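Local coordinates for C alpha-dehydrogenase (Sphingobium sp. SYK-6, PDB 4YAG), which probably oxidises the Calpha alcohol of lignin-derived beta-aryl ethers with NAD(+), as a member of the short-chain dehydrogenase/reductase family, at residues H138-A143 and D240-N245; G182-M187 and L247-H252. All blocks are in the same frame, centred on the assembly; numbering follows the deposited sequence.

Contact 1 (H138-A143 and D240-N245). With NAI (1,4-dihydronicotinamide adenine dinucleotide), chain C.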
loop_
_atom_site.group_PDB
_atom_site.type_symbol
_atom_site.label_atom_id
_atom_site.label_comp_id
_atom_site.label_asym_id
_atom_site.label_seq_id
_atom_site.Cartn_x
_atom_site.Cartn_y
_atom_site.Cartn_z
ATOM N N HIS A 138 -22.584 -4.555 -0.619
ATOM C CA HIS A 138 -21.365 -5.241 -0.991
ATOM C C HIS A 138 -20.380 -4.246 -1.557
ATOM O O HIS A 138 -20.771 -3.286 -2.212
ATOM C CB HIS A 138 -21.639 -6.342 -2.024
ATOM C CG HIS A 138 -20.622 -7.431 -2.002
ATOM N ND1 HIS A 138 -20.692 -8.482 -1.121
ATOM C CD2 HIS A 138 -19.467 -7.589 -2.693
ATOM C CE1 HIS A 138 -19.644 -9.268 -1.298
ATOM N NE2 HIS A 138 -18.887 -8.749 -2.238
ATOM N N ILE A 139 -19.099 -4.495 -1.318
ATOM C CA ILE A 139 -18.004 -3.713 -1.869
ATOM C C ILE A 139 -17.081 -4.628 -2.663
ATOM O O ILE A 139 -16.686 -5.689 -2.177
ATOM C CB ILE A 139 -17.137 -3.072 -0.753
ATOM C CG1 ILE A 139 -18.009 -2.276 0.198
ATOM C CG2 ILE A 139 -16.015 -2.203 -1.333
ATOM C CD1 ILE A 139 -17.274 -1.799 1.401
ATOM N N VAL A 140 -16.768 -4.228 -3.893
ATOM C CA VAL A 140 -15.778 -4.913 -4.696
ATOM C C VAL A 140 -14.657 -3.928 -4.957
ATOM O O VAL A 140 -14.899 -2.835 -5.462
ATOM C CB VAL A 140 -16.332 -5.376 -6.062
ATOM C CG1 VAL A 140 -15.254 -6.066 -6.889
ATOM C CG2 VAL A 140 -17.523 -6.308 -5.890
ATOM N N ASN A 141 -13.428 -4.305 -4.621
ATOM C CA ASN A 141 -12.255 -3.513 -4.986
ATOM C C ASN A 141 -11.469 -4.229 -6.060
ATOM O O ASN A 141 -11.167 -5.402 -5.906
ATOM C CB ASN A 141 -11.341 -3.336 -3.751
ATOM C CG ASN A 141 -12.003 -2.526 -2.660
ATOM O OD1 ASN A 141 -12.759 -1.599 -2.936
ATOM N ND2 ASN A 141 -11.761 -2.900 -1.410
ATOM N N THR A 142 -11.103 -3.530 -7.126
ATOM C CA THR A 142 -10.297 -4.170 -8.156
ATOM C C THR A 142 -8.828 -3.966 -7.860
ATOM O O THR A 142 -8.324 -2.848 -7.945
ATOM C CB THR A 142 -10.588 -3.628 -9.548
ATOM O OG1 THR A 142 -12.003 -3.707 -9.803
ATOM C CG2 THR A 142 -9.828 -4.438 -10.576
ATOM N N ALA A 143 -8.153 -5.046 -7.499
ATOM C CA ALA A 143 -6.709 -4.991 -7.318
ATOM C C ALA A 143 -6.075 -5.522 -8.611
ATOM O O ALA A 143 -6.358 -4.994 -9.698
ATOM C CB ALA A 143 -6.302 -5.780 -6.089
ATOM N N ASP A 240 -21.236 -13.489 -9.266
ATOM C CA ASP A 240 -21.177 -14.655 -8.376
ATOM C C ASP A 240 -20.566 -14.270 -7.015
ATOM O O ASP A 240 -21.021 -14.746 -5.969
ATOM C CB ASP A 240 -20.386 -15.798 -9.005
ATOM C CG ASP A 240 -21.081 -16.407 -10.230
ATOM O OD1 ASP A 240 -22.304 -16.234 -10.404
ATOM O OD2 ASP A 240 -20.383 -17.072 -11.025
ATOM N N ALA A 241 -19.561 -13.407 -7.021
ATOM C CA ALA A 241 -18.881 -13.007 -5.787
ATOM C C ALA A 241 -19.808 -12.196 -4.882
ATOM O O ALA A 241 -19.731 -12.303 -3.642
ATOM C CB ALA A 241 -17.611 -12.200 -6.101
ATOM N N ILE A 242 -20.642 -11.346 -5.470
ATOM C CA ILE A 242 -21.614 -10.570 -4.700
ATOM C C ILE A 242 -22.718 -11.467 -4.145
ATOM O O ILE A 242 -23.064 -11.377 -2.959
ATOM C CB ILE A 242 -22.218 -9.443 -5.565
ATOM C CG1 ILE A 242 -21.126 -8.444 -5.917
ATOM C CG2 ILE A 242 -23.343 -8.755 -4.841
ATOM C CD1 ILE A 242 -21.492 -7.588 -7.119
ATOM N N VAL A 243 -23.274 -12.333 -4.986
ATOM C CA VAL A 243 -24.335 -13.228 -4.558
ATOM C C VAL A 243 -23.871 -14.142 -3.425
ATOM O O VAL A 243 -24.626 -14.400 -2.484
ATOM C CB VAL A 243 -24.867 -14.069 -5.745
ATOM C CG1 VAL A 243 -25.818 -15.143 -5.274
ATOM C CG2 VAL A 243 -25.584 -13.157 -6.741
ATOM N N HIS A 244 -22.655 -14.655 -3.555
ATOM C CA HIS A 244 -22.157 -15.666 -2.611
ATOM C C HIS A 244 -21.173 -15.140 -1.586
ATOM O O HIS A 244 -20.633 -15.918 -0.785
ATOM C CB HIS A 244 -21.540 -16.815 -3.396
ATOM C CG HIS A 244 -22.556 -17.554 -4.199
ATOM N ND1 HIS A 244 -23.506 -18.356 -3.625
ATOM C CD2 HIS A 244 -22.797 -17.555 -5.532
ATOM C CE1 HIS A 244 -24.306 -18.824 -4.576
ATOM N NE2 HIS A 244 -23.892 -18.359 -5.733
ATOM N N ASN A 245 -20.962 -13.830 -1.575
ATOM C CA ASN A 245 -20.076 -13.181 -0.623
ATOM C C ASN A 245 -18.680 -13.795 -0.581
ATOM O O ASN A 245 -18.184 -14.221 0.468
ATOM C CB ASN A 245 -20.670 -13.154 0.787
ATOM C CG ASN A 245 -19.948 -12.183 1.689
ATOM O OD1 ASN A 245 -19.288 -11.270 1.226
ATOM N ND2 ASN A 245 -20.031 -12.413 3.004
HETATM P PA NAI C . -9.893 0.944 -18.452
HETATM O O1A NAI C . -8.972 2.116 -18.650
HETATM O O2A NAI C . -10.538 0.361 -19.693
HETATM O O5B NAI C . -11.026 1.310 -17.424
HETATM C C5B NAI C . -10.728 2.124 -16.327
HETATM C C4B NAI C . -11.626 3.296 -16.344
HETATM O O4B NAI C . -11.322 3.996 -15.093
HETATM C C3B NAI C . -11.456 4.237 -17.453
HETATM O O3B NAI C . -12.702 4.528 -18.119
HETATM C C2B NAI C . -10.849 5.409 -16.855
HETATM O O2B NAI C . -11.175 6.638 -17.520
HETATM C C1B NAI C . -11.273 5.381 -15.455
HETATM N N9A NAI C . -10.406 6.110 -14.568
HETATM C C8A NAI C . -9.028 6.153 -14.560
HETATM N N7A NAI C . -8.596 6.993 -13.609
HETATM C C5A NAI C . -9.683 7.515 -12.957
HETATM C C6A NAI C . -9.888 8.416 -11.911
HETATM N N6A NAI C . -8.791 9.063 -11.325
HETATM N N1A NAI C . -11.148 8.712 -11.504
HETATM C C2A NAI C . -12.213 8.136 -12.111
HETATM N N3A NAI C . -12.073 7.267 -13.123
HETATM C C4A NAI C . -10.836 6.947 -13.565
HETATM O O3 NAI C . -8.964 -0.149 -17.776
HETATM P PN NAI C . -9.324 -1.473 -16.931
HETATM O O1N NAI C . -10.774 -1.907 -17.104
HETATM O O2N NAI C . -8.316 -2.499 -17.385
HETATM O O5D NAI C . -9.053 -1.021 -15.412
HETATM C C5D NAI C . -9.947 -1.356 -14.347
HETATM C C4D NAI C . -9.173 -1.856 -13.182
HETATM O O4D NAI C . -8.662 -3.199 -13.513
HETATM C C3D NAI C . -8.007 -1.043 -12.825
HETATM O O3D NAI C . -7.988 -0.851 -11.396
HETATM C C2D NAI C . -6.844 -1.813 -13.258
HETATM O O2D NAI C . -5.692 -1.502 -12.464
HETATM C C1D NAI C . -7.251 -3.193 -13.074
HETATM N N1N NAI C . -6.600 -4.234 -13.780
HETATM C C2N NAI C . -6.693 -4.405 -15.140
HETATM C C3N NAI C . -6.047 -5.473 -15.743
HETATM C C7N NAI C . -6.133 -5.684 -17.216
HETATM O O7N NAI C . -5.446 -6.548 -17.802
HETATM N N7N NAI C . -7.126 -4.900 -17.947
HETATM C C4N NAI C . -5.311 -6.385 -15.006
HETATM C C5N NAI C . -5.273 -6.230 -13.633
HETATM C C6N NAI C . -5.918 -5.179 -13.033
#
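His-138 and Ile-242 meet where strand 138-142 and helix 240-244 pass at 146° between their N-to-C directions, the axes 9.3 Å apart at their closest. This is a helix laid on the parallel sheet of a Rossmann fold. The imidazole of His-138 takes the largest share of the contact. Its CG, anti to the backbone N (chi1 -155°), is carried toward the helix, and Ile-242 CA stands 4.0 Å from the ring centroid, over the face, in a CH-pi contact. A branched aliphatic residue suits this spot: Ile-242 CG1 also reaches His-138 CD2 at 3.7 Å and Val-140 CG2 at 4.2 Å, spanning from the imidazole to the next residue on this face of the strand. The buried NE2 of His-138 is hydrogen-bonded to Thr-184 OG1 on the next strand. An alanine in place of His-138 would probably leave Thr-184 without this partner and open a gap beneath Ile-242 CA. At the other end of the strand the fold turns to the cofactor, with Thr-142 CG2 3.4 Å from O4D of NADH. Just past the helix, Asn-245, with positive phi, has its amide plane 86° to the imidazole and sets OD1 at the ring edge, 3.2 Å from His-138 CE1.

Contact 2 (G182-M187 and L247-H252)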
loop_
_atom_site.group_PDB
_atom_site.type_symbol
_atom_site.label_atom_id
_atom_site.label_comp_id
_atom_site.label_asym_id
_atom_site.label_seq_id
_atom_site.Cartn_x
_atom_site.Cartn_y
_atom_site.Cartn_z
ATOM N N GLY A 182 -20.858 -7.231 2.590
ATOM C CA GLY A 182 -19.776 -8.114 2.189
ATOM C C GLY A 182 -18.711 -7.421 1.381
ATOM O O GLY A 182 -18.944 -6.328 0.855
ATOM N N VAL A 183 -17.532 -8.025 1.297
ATOM C CA VAL A 183 -16.446 -7.463 0.499
ATOM C C VAL A 183 -15.762 -8.509 -0.365
ATOM O O VAL A 183 -15.712 -9.687 -0.025
ATOM C CB VAL A 183 -15.378 -6.735 1.360
ATOM C CG1 VAL A 183 -16.036 -5.692 2.265
ATOM C CG2 VAL A 183 -14.569 -7.708 2.205
ATOM N N THR A 184 -15.253 -8.044 -1.504
ATOM C CA THR A 184 -14.545 -8.877 -2.468
ATOM C C THR A 184 -13.374 -8.087 -3.014
ATOM O O THR A 184 -13.517 -6.915 -3.336
ATOM C CB THR A 184 -15.445 -9.228 -3.663
ATOM O OG1 THR A 184 -16.586 -9.969 -3.213
ATOM C CG2 THR A 184 -14.696 -10.036 -4.711
ATOM N N VAL A 185 -12.218 -8.722 -3.131
ATOM C CA VAL A 185 -11.137 -8.151 -3.919
ATOM C C VAL A 185 -10.989 -8.975 -5.192
ATOM O O VAL A 185 -10.857 -10.212 -5.153
ATOM C CB VAL A 185 -9.802 -8.019 -3.149
ATOM C CG1 VAL A 185 -9.320 -9.350 -2.607
ATOM C CG2 VAL A 185 -8.751 -7.379 -4.043
ATOM N N LEU A 186 -11.088 -8.264 -6.315
ATOM C CA LEU A 186 -10.907 -8.828 -7.640
ATOM C C LEU A 186 -9.465 -8.668 -8.072
ATOM O O LEU A 186 -8.912 -7.568 -8.009
ATOM C CB LEU A 186 -11.848 -8.087 -8.593
ATOM C CG LEU A 186 -11.677 -8.352 -10.084
ATOM C CD1 LEU A 186 -11.900 -9.797 -10.457
ATOM C CD2 LEU A 186 -12.617 -7.427 -10.864
ATOM N N MET A 187 -8.861 -9.775 -8.484
ATOM C CA MET A 187 -7.468 -9.827 -8.894
ATOM C C MET A 187 -7.377 -10.338 -10.320
ATOM O O MET A 187 -7.340 -11.550 -10.554
ATOM C CB MET A 187 -6.677 -10.710 -7.922
ATOM C CG MET A 187 -6.641 -10.105 -6.535
ATOM S SD MET A 187 -6.080 -11.257 -5.256
ATOM C CE MET A 187 -7.461 -12.362 -5.181
ATOM N N LEU A 247 -14.700 -13.617 -0.777
ATOM C CA LEU A 247 -13.669 -12.626 -0.508
ATOM C C LEU A 247 -12.696 -12.395 -1.671
ATOM O O LEU A 247 -12.326 -11.255 -1.959
ATOM C CB LEU A 247 -12.889 -13.008 0.748
ATOM C CG LEU A 247 -11.741 -12.110 1.175
ATOM C CD1 LEU A 247 -12.228 -10.675 1.403
ATOM C CD2 LEU A 247 -11.099 -12.690 2.421
ATOM N N TYR A 248 -12.292 -13.484 -2.315
ATOM C CA TYR A 248 -11.298 -13.419 -3.366
ATOM C C TYR A 248 -11.835 -13.903 -4.691
ATOM O O TYR A 248 -12.469 -14.962 -4.774
ATOM C CB TYR A 248 -10.112 -14.317 -3.017
ATOM C CG TYR A 248 -9.394 -14.005 -1.734
ATOM C CD1 TYR A 248 -8.839 -12.758 -1.489
ATOM C CD2 TYR A 248 -9.208 -14.997 -0.786
ATOM C CE1 TYR A 248 -8.154 -12.499 -0.337
ATOM C CE2 TYR A 248 -8.535 -14.751 0.369
ATOM C CZ TYR A 248 -7.988 -13.517 0.592
ATOM O OH TYR A 248 -7.291 -13.297 1.760
ATOM N N VAL A 249 -11.556 -13.133 -5.737
ATOM C CA VAL A 249 -11.834 -13.569 -7.098
ATOM C C VAL A 249 -10.597 -13.316 -7.938
ATOM O O VAL A 249 -10.131 -12.182 -8.003
ATOM C CB VAL A 249 -13.002 -12.784 -7.724
ATOM C CG1 VAL A 249 -13.168 -13.181 -9.200
ATOM C CG2 VAL A 249 -14.294 -13.021 -6.957
ATOM N N SER A 250 -10.071 -14.369 -8.566
ATOM C CA SER A 250 -8.972 -14.245 -9.522
ATOM C C SER A 250 -9.473 -14.712 -10.872
ATOM O O SER A 250 -10.190 -15.696 -10.975
ATOM C CB SER A 250 -7.751 -15.084 -9.117
ATOM O OG SER A 250 -7.233 -14.657 -7.855
ATOM N N THR A 251 -9.084 -14.010 -11.921
ATOM C CA THR A 251 -9.614 -14.329 -13.246
ATOM C C THR A 251 -8.778 -15.341 -14.027
ATOM O O THR A 251 -9.274 -15.957 -14.983
ATOM C CB THR A 251 -9.735 -13.063 -14.116
ATOM O OG1 THR A 251 -8.432 -12.547 -14.381
ATOM C CG2 THR A 251 -10.571 -12.001 -13.448
ATOM N N HIS A 252 -7.519 -15.519 -13.630
ATOM C CA HIS A 252 -6.571 -16.354 -14.359
ATOM C C HIS A 252 -5.744 -17.185 -13.397
ATOM O O HIS A 252 -5.450 -16.723 -12.293
ATOM C CB HIS A 252 -5.592 -15.478 -15.146
ATOM C CG HIS A 252 -6.187 -14.846 -16.369
ATOM N ND1 HIS A 252 -7.047 -13.784 -16.305
ATOM C CD2 HIS A 252 -5.995 -15.120 -17.685
ATOM C CE1 HIS A 252 -7.401 -13.439 -17.548
ATOM N NE2 HIS A 252 -6.768 -14.225 -18.387
#
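Val-185 and Tyr-248 pair where strand 248-250 joins the parallel Rossmann sheet as the outermost strand of this chain on that side, its axis 15° from that of strand 182-187; Val-185 CG1 touches the edge of the Tyr-248 ring at CD1. From Leu-247 to Val-249 the backbones are tightly knit: Val-185 N donates to Leu-247 O (2.8 Å), Val-249 N to Val-185 O (3.1 Å) and Met-187 N to Val-249 O (2.8 Å). The pairing loosens at Thr-251, whose N makes a weak bond to Met-187 O (3.3 Å) as strand gives way to loop. Beta-branched and aliphatic residues suit the buried face under helix 231-244, where Val-249 spreads its methyls, CG2 against Thr-184 CG2 and CG1 against Leu-186 CD1, each at 3.8 Å. The partly exposed side is that of Leu-247 and Tyr-248. Leu-247 CD1 lies beside Val-183 CG2 at 3.9 Å, and Leu-247 CG sits over the Tyr-248 ring, whose hydroxyl bonds to Glu-170 on helix 156-177. Leu-266 of the second subunit packs on Tyr-248 and Met-187. A flexible methionine fits here: its chain bends at chi3 (-70°), bringing CE 3.5 Å from Ser-250 OG, the atom that is hydrogen-bonded to Ser-269 OG of the second subunit.

Both contacts are buried and belong to the same sheet, strands 137-142 and 181-187 being neighbours in it. In contact 1 a helix packs on the sheet, running roughly antiparallel to the strand, and the joining is done by side chains, with no hydrogen bond between its two segments; in contact 2 two neighbouring parallel strands pair and backbone bonds do most of the work. Helix 231-244 is followed, after a short turn, by strand 248-250, giving one chain passage two roles: it covers a face of the sheet, then adds its last strand within the chain. Only contact 2 reaches the second subunit, whereas contact 1 has atoms of the cofactor beside its strand. The two also touch, for example by a probable hydrogen bond between Ala-143 N and Leu-186 O (2.7 Å).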